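Local coordinates for CBS domain-containing predicted protein TM0935 (Thermotoga maritima, PDB 1O50) that is of unknown function but, as a tandem CBS-domain protein, probably binds a regulatory adenosine-containing ligand, at residues Lys16-Leu21 and Leu148-Lys153; Asp40-Asp45 and Ile63-Leu68; Val106-Asp111 and Glu115-Leu120. All blocks are in the same frame, centred on the assembly; numbering follows the deposited sequence. Where two conformers were deposited one is given.

Interaction 1. Residues Lys16-Leu21 and Leu148-Lys153; sequences KDVCKL and LLALWK
Val18 and Leu21 face Ala150 and Leu149 across the seam where helix 15-18 and the beta turn after it pack on helix 144-153, the last of a CBS-domain pair. The methyl of Ala150 is met by two branches at once: Val18 CG2 touches Ala150 CB at 3.9 Å, and Leu21 CD1 comes to the same CB at 4.1 Å. Val18 turns that branch to the helix by keeping CG2 opposite its carbonyl carbon and CG1 opposite its backbone N (chi1 176°). Leu21 makes a second contact nearer its root, its CB lying 4.0 Å from Leu149 CD1. A type I beta turn from Val18 to Leu21 brings both residues to the helix; it is closed by Leu21 N to Val18 O, 3.1 Å. No hydrogen bond crosses the contact, so it rests on apolar surface alone, with Val18 buried and Leu21 at the exposed margin. The helix also serves the dimer: Leu149 packs on Leu43 of the second subunit, and Trp152 stacks edge-to-face with Phe76 of that subunit. Beside the seam, Lys16 NZ makes a salt bridge with Asp17 OD1 at 3.0 Å, approaching on the syn side, 21° out of the carboxylate plane.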
loop_
_atom_site.group_PDB
_atom_site.type_symbol
_atom_site.label_atom_id
_atom_site.label_comp_id
_atom_site.label_asym_id
_atom_site.label_seq_id
_atom_site.Cartn_x
_atom_site.Cartn_y
_atom_site.Cartn_z
ATOM N N LYS A 16 -16.126 8.778 10.769
ATOM C CA LYS A 16 -17.323 7.964 10.986
ATOM C C LYS A 16 -18.156 7.718 9.706
ATOM O O LYS A 16 -18.869 6.710 9.607
ATOM C CB LYS A 16 -18.193 8.611 12.061
ATOM C CG LYS A 16 -18.819 9.959 11.677
ATOM C CD LYS A 16 -19.767 10.470 12.769
ATOM C CE LYS A 16 -20.633 11.664 12.308
ATOM N NZ LYS A 16 -21.646 11.342 11.201
ATOM N N ASP A 17 -18.083 8.643 8.758
ATOM C CA ASP A 17 -18.816 8.535 7.486
ATOM C C ASP A 17 -18.131 7.615 6.461
ATOM O O ASP A 17 -18.776 7.176 5.516
ATOM C CB ASP A 17 -19.000 9.931 6.834
ATOM C CG ASP A 17 -19.586 10.968 7.789
ATOM O OD1 ASP A 17 -20.562 10.672 8.490
ATOM O OD2 ASP A 17 -19.127 12.122 7.906
ATOM N N VAL A 18 -16.827 7.370 6.631
ATOM C CA VAL A 18 -15.979 6.663 5.661
ATOM C C VAL A 18 -15.494 5.276 6.144
ATOM O O VAL A 18 -15.352 4.357 5.348
ATOM C CB VAL A 18 -14.770 7.561 5.317
ATOM C CG1 VAL A 18 -13.802 6.886 4.413
ATOM C CG2 VAL A 18 -15.287 8.891 4.701
ATOM N N CYS A 19 -15.322 5.120 7.451
ATOM C CA CYS A 19 -14.728 3.910 8.043
ATOM C C CYS A 19 -15.593 2.634 8.008
ATOM O O CYS A 19 -15.152 1.556 8.425
ATOM C CB CYS A 19 -14.302 4.198 9.491
ATOM S SG CYS A 19 -15.630 4.280 10.679
ATOM N N LYS A 20 -16.800 2.734 7.491
ATOM C CA LYS A 20 -17.639 1.550 7.314
ATOM C C LYS A 20 -18.012 1.312 5.840
ATOM O O LYS A 20 -18.816 0.464 5.546
ATOM C CB LYS A 20 -18.864 1.640 8.201
ATOM C CG LYS A 20 -18.782 0.807 9.462
ATOM C CD LYS A 20 -19.923 1.164 10.371
ATOM C CE LYS A 20 -20.250 0.065 11.409
ATOM N NZ LYS A 20 -21.432 -0.793 11.030
ATOM N N LEU A 21 -17.364 2.022 4.919
ATOM C CA LEU A 21 -17.725 1.938 3.502
ATOM C C LEU A 21 -17.260 0.602 2.875
ATOM O O LEU A 21 -17.851 0.135 1.905
ATOM C CB LEU A 21 -17.144 3.133 2.717
ATOM C CG LEU A 21 -17.764 4.491 3.084
ATOM C CD1 LEU A 21 -17.041 5.610 2.370
ATOM C CD2 LEU A 21 -19.214 4.517 2.766
ATOM N N LEU A 148 -10.874 7.070 -0.981
ATOM C CA LEU A 148 -11.057 7.187 -2.415
ATOM C C LEU A 148 -12.494 6.959 -2.848
ATOM O O LEU A 148 -13.001 7.691 -3.688
ATOM C CB LEU A 148 -10.130 6.247 -3.186
ATOM C CG LEU A 148 -8.658 6.662 -3.098
ATOM C CD1 LEU A 148 -7.730 5.576 -3.706
ATOM C CD2 LEU A 148 -8.356 8.041 -3.744
ATOM N N LEU A 149 -13.119 5.944 -2.272
ATOM C CA LEU A 149 -14.493 5.624 -2.530
ATOM C C LEU A 149 -15.374 6.845 -2.237
ATOM O O LEU A 149 -16.144 7.283 -3.082
ATOM C CB LEU A 149 -14.892 4.449 -1.649
ATOM C CG LEU A 149 -16.215 3.718 -1.967
ATOM C CD1 LEU A 149 -16.294 2.489 -1.164
ATOM C CD2 LEU A 149 -17.513 4.616 -1.750
ATOM N N ALA A 150 -15.267 7.362 -1.018
ATOM C CA ALA A 150 -16.004 8.539 -0.570
ATOM C C ALA A 150 -15.881 9.702 -1.522
ATOM O O ALA A 150 -16.852 10.344 -1.869
ATOM C CB ALA A 150 -15.446 8.980 0.757
ATOM N N LEU A 151 -14.649 9.994 -1.911
ATOM C CA LEU A 151 -14.380 11.184 -2.703
ATOM C C LEU A 151 -14.840 11.092 -4.135
ATOM O O LEU A 151 -15.396 12.055 -4.654
ATOM C CB LEU A 151 -12.911 11.525 -2.651
ATOM C CG LEU A 151 -12.422 12.011 -1.278
ATOM C CD1 LEU A 151 -10.907 12.158 -1.407
ATOM C CD2 LEU A 151 -13.088 13.290 -0.829
ATOM N N TRP A 152 -14.642 9.934 -4.765
ATOM C CA TRP A 152 -14.949 9.770 -6.177
ATOM C C TRP A 152 -16.299 9.167 -6.510
ATOM O O TRP A 152 -16.768 9.327 -7.643
ATOM C CB TRP A 152 -13.886 8.913 -6.828
ATOM C CG TRP A 152 -12.571 9.649 -6.951
ATOM C CD1 TRP A 152 -11.487 9.454 -6.178
ATOM C CD2 TRP A 152 -12.228 10.691 -7.879
ATOM N NE1 TRP A 152 -10.495 10.332 -6.537
ATOM C CE2 TRP A 152 -10.926 11.090 -7.587
ATOM C CE3 TRP A 152 -12.897 11.322 -8.937
ATOM C CZ2 TRP A 152 -10.249 12.090 -8.322
ATOM C CZ3 TRP A 152 -12.239 12.297 -9.674
ATOM C CH2 TRP A 152 -10.929 12.681 -9.347
ATOM N N LYS A 153 -16.920 8.499 -5.546
ATOM C CA LYS A 153 -18.274 7.968 -5.719
ATOM C C LYS A 153 -19.345 8.955 -5.254
ATOM O O LYS A 153 -20.511 8.790 -5.569
ATOM C CB LYS A 153 -18.446 6.679 -4.955
ATOM C CG LYS A 153 -17.507 5.548 -5.331
ATOM C CD LYS A 153 -17.498 5.230 -6.851
ATOM C CE LYS A 153 -18.799 4.616 -7.330
ATOM N NZ LYS A 153 -18.773 4.392 -8.799
#

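Interaction 2. Residues Asp40-Asp45 and Ile63-Leu68; sequences DRILED and IPVMHL
No flat group enters the contact of Ile42 with Val65 and Leu68, which is made by methyl groups alone; the guanidinium of Arg41 and the imidazole of His67 lie off it and turn to other partners. Arg41 gives NH1 to the carbonyl of Val28, while the His67 ring packs on Leu103 and its NE2 makes a weak hydrogen bond with Ile101 O. On the Ile42 side the contact rests on one atom, CD1. It meets Leu68 CD2 tip to tip at 3.9 Å and reaches Val65 CG2 at 4.1 Å, the latter side chain lying aslant to that of Ile42. With chi2 at 164°, the Ile42 chain is stretched out, which carries CD1 well beyond its own helix to the other one. Here the two helices of the first CBS domain, 35-44 and 65-77, pack together beside the sheet of strands 27-29, 50-55 and 58-64. Pro64 ends the last strand and stands at the N-cap of the second helix, so Val65 and Leu68 sit on its first turn and point toward Ile42. Val51 of strand 50-55 also touches Ile42, and Leu68 packs on Ile35 and Val39 of the first helix as well. From the second subunit, Leu145 packs on Ile42 and Gln127 on Val65.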
loop_
_atom_site.group_PDB
_atom_site.type_symbol
_atom_site.label_atom_id
_atom_site.label_comp_id
_atom_site.label_asym_id
_atom_site.label_seq_id
_atom_site.Cartn_x
_atom_site.Cartn_y
_atom_site.Cartn_z
ATOM N N ASP A 40 2.458 -14.052 7.938
ATOM C CA ASP A 40 1.341 -14.986 7.749
ATOM C C ASP A 40 -0.028 -14.276 7.860
ATOM O O ASP A 40 -0.916 -14.527 7.068
ATOM C CB ASP A 40 1.361 -16.119 8.766
ATOM C CG ASP A 40 2.596 -17.020 8.668
ATOM O OD1 ASP A 40 3.134 -17.257 7.550
ATOM O OD2 ASP A 40 3.026 -17.586 9.703
ATOM N N ARG A 41 -0.210 -13.431 8.882
ATOM C CA ARG A 41 -1.419 -12.603 9.047
ATOM C C ARG A 41 -1.698 -11.688 7.866
ATOM O O ARG A 41 -2.825 -11.534 7.456
ATOM C CB ARG A 41 -1.330 -11.735 10.313
ATOM C CG ARG A 41 -1.280 -12.525 11.664
ATOM C CD ARG A 41 -2.506 -13.272 12.027
ATOM N NE ARG A 41 -3.721 -12.436 12.150
ATOM C CZ ARG A 41 -4.071 -11.657 13.200
ATOM N NH1 ARG A 41 -3.294 -11.532 14.280
ATOM N NH2 ARG A 41 -5.229 -10.991 13.156
ATOM N N ILE A 42 -0.668 -11.065 7.298
ATOM C CA ILE A 42 -0.883 -10.208 6.143
ATOM C C ILE A 42 -1.309 -11.045 4.935
ATOM O O ILE A 42 -2.220 -10.645 4.209
ATOM C CB ILE A 42 0.371 -9.389 5.806
ATOM C CG1 ILE A 42 0.720 -8.412 6.955
ATOM C CG2 ILE A 42 0.135 -8.602 4.525
ATOM C CD1 ILE A 42 2.113 -7.849 6.904
ATOM N N LEU A 43 -0.651 -12.192 4.708
ATOM C CA LEU A 43 -0.984 -13.062 3.565
ATOM C C LEU A 43 -2.407 -13.654 3.637
ATOM O O LEU A 43 -3.022 -14.000 2.584
ATOM C CB LEU A 43 0.051 -14.190 3.433
ATOM C CG LEU A 43 1.481 -13.700 3.102
ATOM C CD1 LEU A 43 2.558 -14.835 3.309
ATOM C CD2 LEU A 43 1.548 -13.170 1.647
ATOM N N GLU A 44 -2.937 -13.816 4.853
ATOM C CA GLU A 44 -4.316 -14.340 5.015
ATOM C C GLU A 44 -5.386 -13.269 4.696
ATOM O O GLU A 44 -6.471 -13.592 4.326
ATOM C CB GLU A 44 -4.549 -14.909 6.422
ATOM C CG GLU A 44 -5.732 -15.870 6.496
ATOM C CD GLU A 44 -7.065 -15.215 6.906
ATOM O OE1 GLU A 44 -7.041 -14.032 7.370
ATOM O OE2 GLU A 44 -8.131 -15.906 6.800
ATOM N N ASP A 45 -5.042 -12.000 4.880
ATOM C CA ASP A 45 -5.921 -10.874 4.622
ATOM C C ASP A 45 -5.121 -9.809 3.851
ATOM O O ASP A 45 -4.715 -8.794 4.435
ATOM C CB ASP A 45 -6.413 -10.295 5.957
ATOM C CG ASP A 45 -7.586 -9.326 5.777
ATOM O OD1 ASP A 45 -8.326 -9.448 4.767
ATOM O OD2 ASP A 45 -7.815 -8.402 6.588
ATOM N N ILE A 63 2.843 -1.338 12.294
ATOM C CA ILE A 63 3.845 -1.744 11.361
ATOM C C ILE A 63 3.187 -1.616 9.982
ATOM O O ILE A 63 2.433 -2.507 9.571
ATOM C CB ILE A 63 4.222 -3.215 11.661
ATOM C CG1 ILE A 63 4.708 -3.369 13.111
ATOM C CG2 ILE A 63 5.212 -3.754 10.596
ATOM C CD1 ILE A 63 4.877 -4.861 13.590
ATOM N N PRO A 64 3.390 -0.483 9.304
ATOM C CA PRO A 64 3.043 -0.383 7.879
ATOM C C PRO A 64 3.794 -1.410 7.030
ATOM O O PRO A 64 4.981 -1.717 7.242
ATOM C CB PRO A 64 3.502 1.039 7.523
ATOM C CG PRO A 64 3.410 1.724 8.742
ATOM C CD PRO A 64 3.944 0.792 9.806
ATOM N N VAL A 65 3.102 -1.972 6.045
ATOM C CA VAL A 65 3.734 -2.978 5.228
ATOM C C VAL A 65 5.000 -2.436 4.557
ATOM O O VAL A 65 5.962 -3.186 4.365
ATOM C CB VAL A 65 2.777 -3.504 4.196
ATOM C CG1 VAL A 65 3.532 -4.344 3.130
ATOM C CG2 VAL A 65 1.722 -4.318 4.892
ATOM N N MET A 66 5.036 -1.139 4.240
ATOM C CA MET A 66 6.232 -0.603 3.572
ATOM C C MET A 66 7.373 -0.508 4.591
ATOM O O MET A 66 8.583 -0.577 4.221
ATOM C CB MET A 66 5.954 0.754 2.908
ATOM C CG MET A 66 7.224 1.497 2.412
ATOM S SD MET A 66 8.132 0.616 0.990
ATOM C CE MET A 66 7.137 1.081 -0.334
ATOM N N HIS A 67 7.032 -0.279 5.859
ATOM C CA HIS A 67 8.068 -0.306 6.897
ATOM C C HIS A 67 8.669 -1.742 7.017
ATOM O O HIS A 67 9.872 -1.891 7.078
ATOM C CB HIS A 67 7.538 0.168 8.238
ATOM C CG HIS A 67 8.565 0.160 9.335
ATOM N ND1 HIS A 67 9.741 0.885 9.278
ATOM C CD2 HIS A 67 8.550 -0.436 10.554
ATOM C CE1 HIS A 67 10.410 0.719 10.413
ATOM N NE2 HIS A 67 9.715 -0.102 11.193
ATOM N N LEU A 68 7.823 -2.769 6.979
ATOM C CA LEU A 68 8.240 -4.173 7.035
ATOM C C LEU A 68 9.101 -4.549 5.823
ATOM O O LEU A 68 10.093 -5.288 5.938
ATOM C CB LEU A 68 7.001 -5.084 7.112
ATOM C CG LEU A 68 7.216 -6.583 7.319
ATOM C CD1 LEU A 68 8.214 -6.884 8.445
ATOM C CD2 LEU A 68 5.866 -7.294 7.584
#

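Interaction 3. Residues Val106-Asp111 and Glu115-Leu120; sequences VYVHMD and EEALKL
Val108 and Leu120 lie alongside each other, pointing opposite ways, each filling the dent beside the other. On the helical side, Ala117 and Leu120, one turn apart, form a shallow notch, and the bump that enters it is Val108 CG1, 3.7 Å from Leu120 CD1 and 4.0 Å from Ala117 CB. The small methyl of Ala117 makes the floor of the notch and the longer Leu120 its wall. On the extended segment the hollow lies between Val106 and Val108, which both point at the helix while Tyr107 between them points away. Into it goes the forked end of Leu120: CD1 lies against Val108, and CD2 meets Val106 CG1 at 4.0 Å, their side chains crossing at a slant. Leu120 CD1 also lies against the backbone, 3.9 Å from Tyr107 O. Val108 holds CG1 opposite its carbonyl carbon (chi1 -65°), and this directs that branch into the notch.

Residues Val106 to His109 are extended and run beside strand 128-132: the backbone of Val108 is hydrogen-bonded to Pro130 and Val132. This extended piece, helix 114-124 and strand 128-132 follow one another as in the CBS fold; in the first CBS domain, 27-29, 35-44 and 50-55 make a beta-alpha-beta crossover. Val15 of helix 15-18 touches both Val108 and Ala117. No hydrogen bond joins the two segments; their fit depends on the shapes of methyl groups, while the polar backbone of Val108 is satisfied by the strand behind it.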
loop_
_atom_site.group_PDB
_atom_site.type_symbol
_atom_site.label_atom_id
_atom_site.label_comp_id
_atom_site.label_asym_id
_atom_site.label_seq_id
_atom_site.Cartn_x
_atom_site.Cartn_y
_atom_site.Cartn_z
ATOM N N VAL A 106 -0.012 6.115 14.741
ATOM C CA VAL A 106 -0.718 7.257 14.185
ATOM C C VAL A 106 -2.173 6.787 14.034
ATOM O O VAL A 106 -2.432 5.762 13.408
ATOM C CB VAL A 106 -0.180 7.603 12.792
ATOM C CG1 VAL A 106 -0.997 8.755 12.160
ATOM C CG2 VAL A 106 1.294 7.949 12.870
ATOM N N TYR A 107 -3.115 7.508 14.637
ATOM C CA TYR A 107 -4.488 7.038 14.654
ATOM C C TYR A 107 -5.504 8.171 14.452
ATOM O O TYR A 107 -5.153 9.350 14.524
ATOM C CB TYR A 107 -4.742 6.324 15.980
ATOM C CG TYR A 107 -4.410 7.152 17.181
ATOM C CD1 TYR A 107 -5.310 8.073 17.679
ATOM C CD2 TYR A 107 -3.183 7.002 17.839
ATOM C CE1 TYR A 107 -5.004 8.838 18.803
ATOM C CE2 TYR A 107 -2.857 7.758 18.940
ATOM C CZ TYR A 107 -3.773 8.672 19.426
ATOM O OH TYR A 107 -3.465 9.419 20.531
ATOM N N VAL A 108 -6.762 7.796 14.218
ATOM C CA VAL A 108 -7.847 8.761 14.118
ATOM C C VAL A 108 -8.971 8.455 15.129
ATOM O O VAL A 108 -8.943 7.447 15.795
ATOM C CB VAL A 108 -8.369 8.885 12.668
ATOM C CG1 VAL A 108 -7.263 9.455 11.760
ATOM C CG2 VAL A 108 -8.878 7.570 12.104
ATOM N N HIS A 109 -9.932 9.359 15.248
ATOM C CA HIS A 109 -11.163 9.111 16.000
ATOM C C HIS A 109 -12.348 9.196 15.052
ATOM O O HIS A 109 -12.217 9.665 13.953
ATOM C CB HIS A 109 -11.355 10.146 17.102
ATOM C CG HIS A 109 -10.211 10.246 18.058
ATOM N ND1 HIS A 109 -9.936 9.272 18.995
ATOM C CD2 HIS A 109 -9.297 11.225 18.257
ATOM C CE1 HIS A 109 -8.904 9.645 19.729
ATOM N NE2 HIS A 109 -8.487 10.818 19.289
ATOM N N MET A 110 -13.518 8.785 15.517
ATOM C CA MET A 110 -14.757 8.837 14.723
ATOM C C MET A 110 -15.110 10.252 14.227
ATOM O O MET A 110 -15.597 10.431 13.096
ATOM C CB MET A 110 -15.924 8.233 15.531
ATOM C CG MET A 110 -15.873 6.712 15.651
ATOM S SD MET A 110 -15.947 5.931 14.058
ATOM C CE MET A 110 -15.468 4.195 14.446
ATOM N N ASP A 111 -14.833 11.249 15.061
ATOM C CA ASP A 111 -15.216 12.626 14.782
ATOM C C ASP A 111 -14.107 13.373 14.038
ATOM O O ASP A 111 -14.276 14.518 13.665
ATOM C CB ASP A 111 -15.719 13.323 16.069
ATOM C CG ASP A 111 -17.078 12.746 16.564
ATOM O OD1 ASP A 111 -17.382 12.812 17.793
ATOM O OD2 ASP A 111 -17.906 12.198 15.787
ATOM N N GLU A 115 -10.410 15.045 5.950
ATOM C CA GLU A 115 -9.225 15.712 5.444
ATOM C C GLU A 115 -7.995 15.627 6.349
ATOM O O GLU A 115 -6.864 15.588 5.832
ATOM C CB GLU A 115 -9.513 17.163 5.099
ATOM C CG GLU A 115 -10.238 17.956 6.139
ATOM C CD GLU A 115 -10.157 19.452 5.851
ATOM O OE1 GLU A 115 -10.705 20.251 6.664
ATOM O OE2 GLU A 115 -9.533 19.831 4.820
ATOM N N GLU A 116 -8.197 15.644 7.672
ATOM C CA GLU A 116 -7.075 15.437 8.604
ATOM C C GLU A 116 -6.562 14.008 8.529
ATOM O O GLU A 116 -5.352 13.804 8.621
ATOM C CB GLU A 116 -7.339 15.858 10.067
ATOM C CG GLU A 116 -6.411 15.203 11.138
ATOM C CD GLU A 116 -4.905 15.617 11.165
ATOM O OE1 GLU A 116 -4.329 15.699 12.293
ATOM O OE2 GLU A 116 -4.266 15.839 10.106
ATOM N N ALA A 117 -7.458 13.040 8.326
ATOM C CA ALA A 117 -7.077 11.639 8.153
ATOM C C ALA A 117 -6.259 11.358 6.869
ATOM O O ALA A 117 -5.330 10.536 6.873
ATOM C CB ALA A 117 -8.303 10.776 8.181
ATOM N N LEU A 118 -6.627 12.021 5.773
ATOM C CA LEU A 118 -5.908 11.932 4.496
ATOM C C LEU A 118 -4.546 12.584 4.649
ATOM O O LEU A 118 -3.559 12.082 4.126
ATOM C CB LEU A 118 -6.726 12.604 3.360
ATOM C CG LEU A 118 -6.066 12.691 1.962
ATOM C CD1 LEU A 118 -7.066 12.672 0.830
ATOM C CD2 LEU A 118 -5.194 13.959 1.823
ATOM N N LYS A 119 -4.478 13.698 5.357
ATOM C CA LYS A 119 -3.211 14.378 5.600
ATOM C C LYS A 119 -2.257 13.481 6.373
ATOM O O LYS A 119 -1.092 13.394 6.049
ATOM C CB LYS A 119 -3.418 15.677 6.361
ATOM C CG LYS A 119 -2.127 16.394 6.713
ATOM C CD LYS A 119 -2.364 17.597 7.637
ATOM C CE LYS A 119 -1.050 18.161 8.173
ATOM N NZ LYS A 119 -0.287 18.913 7.134
ATOM N N LEU A 120 -2.777 12.818 7.395
ATOM C CA LEU A 120 -2.010 11.862 8.203
ATOM C C LEU A 120 -1.481 10.723 7.367
ATOM O O LEU A 120 -0.332 10.338 7.493
ATOM C CB LEU A 120 -2.892 11.278 9.332
ATOM C CG LEU A 120 -3.163 12.228 10.504
ATOM C CD1 LEU A 120 -4.211 11.586 11.424
ATOM C CD2 LEU A 120 -1.892 12.567 11.283
#

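All three contacts are apolar and carry no hydrogen bond across their segments, but they differ in depth. Interaction 2 is core, its three touching residues all buried; interactions 1 and 3 are partly buried and each includes an exposed residue. Interaction 2 lies within the first CBS domain and interaction 3 within the second, on opposite sides of the chain's centre, whereas interaction 1 ties the chain's start to its last helix. Interactions 1 and 3 adjoin: Lys16 N to Met110 O, 2.9 Å, is a probable hydrogen bond, and Cys19 packs on Met110. Interactions 1 and 2 are joined through the dimer, where Lys153 forms a salt bridge with Asp40 of the second subunit.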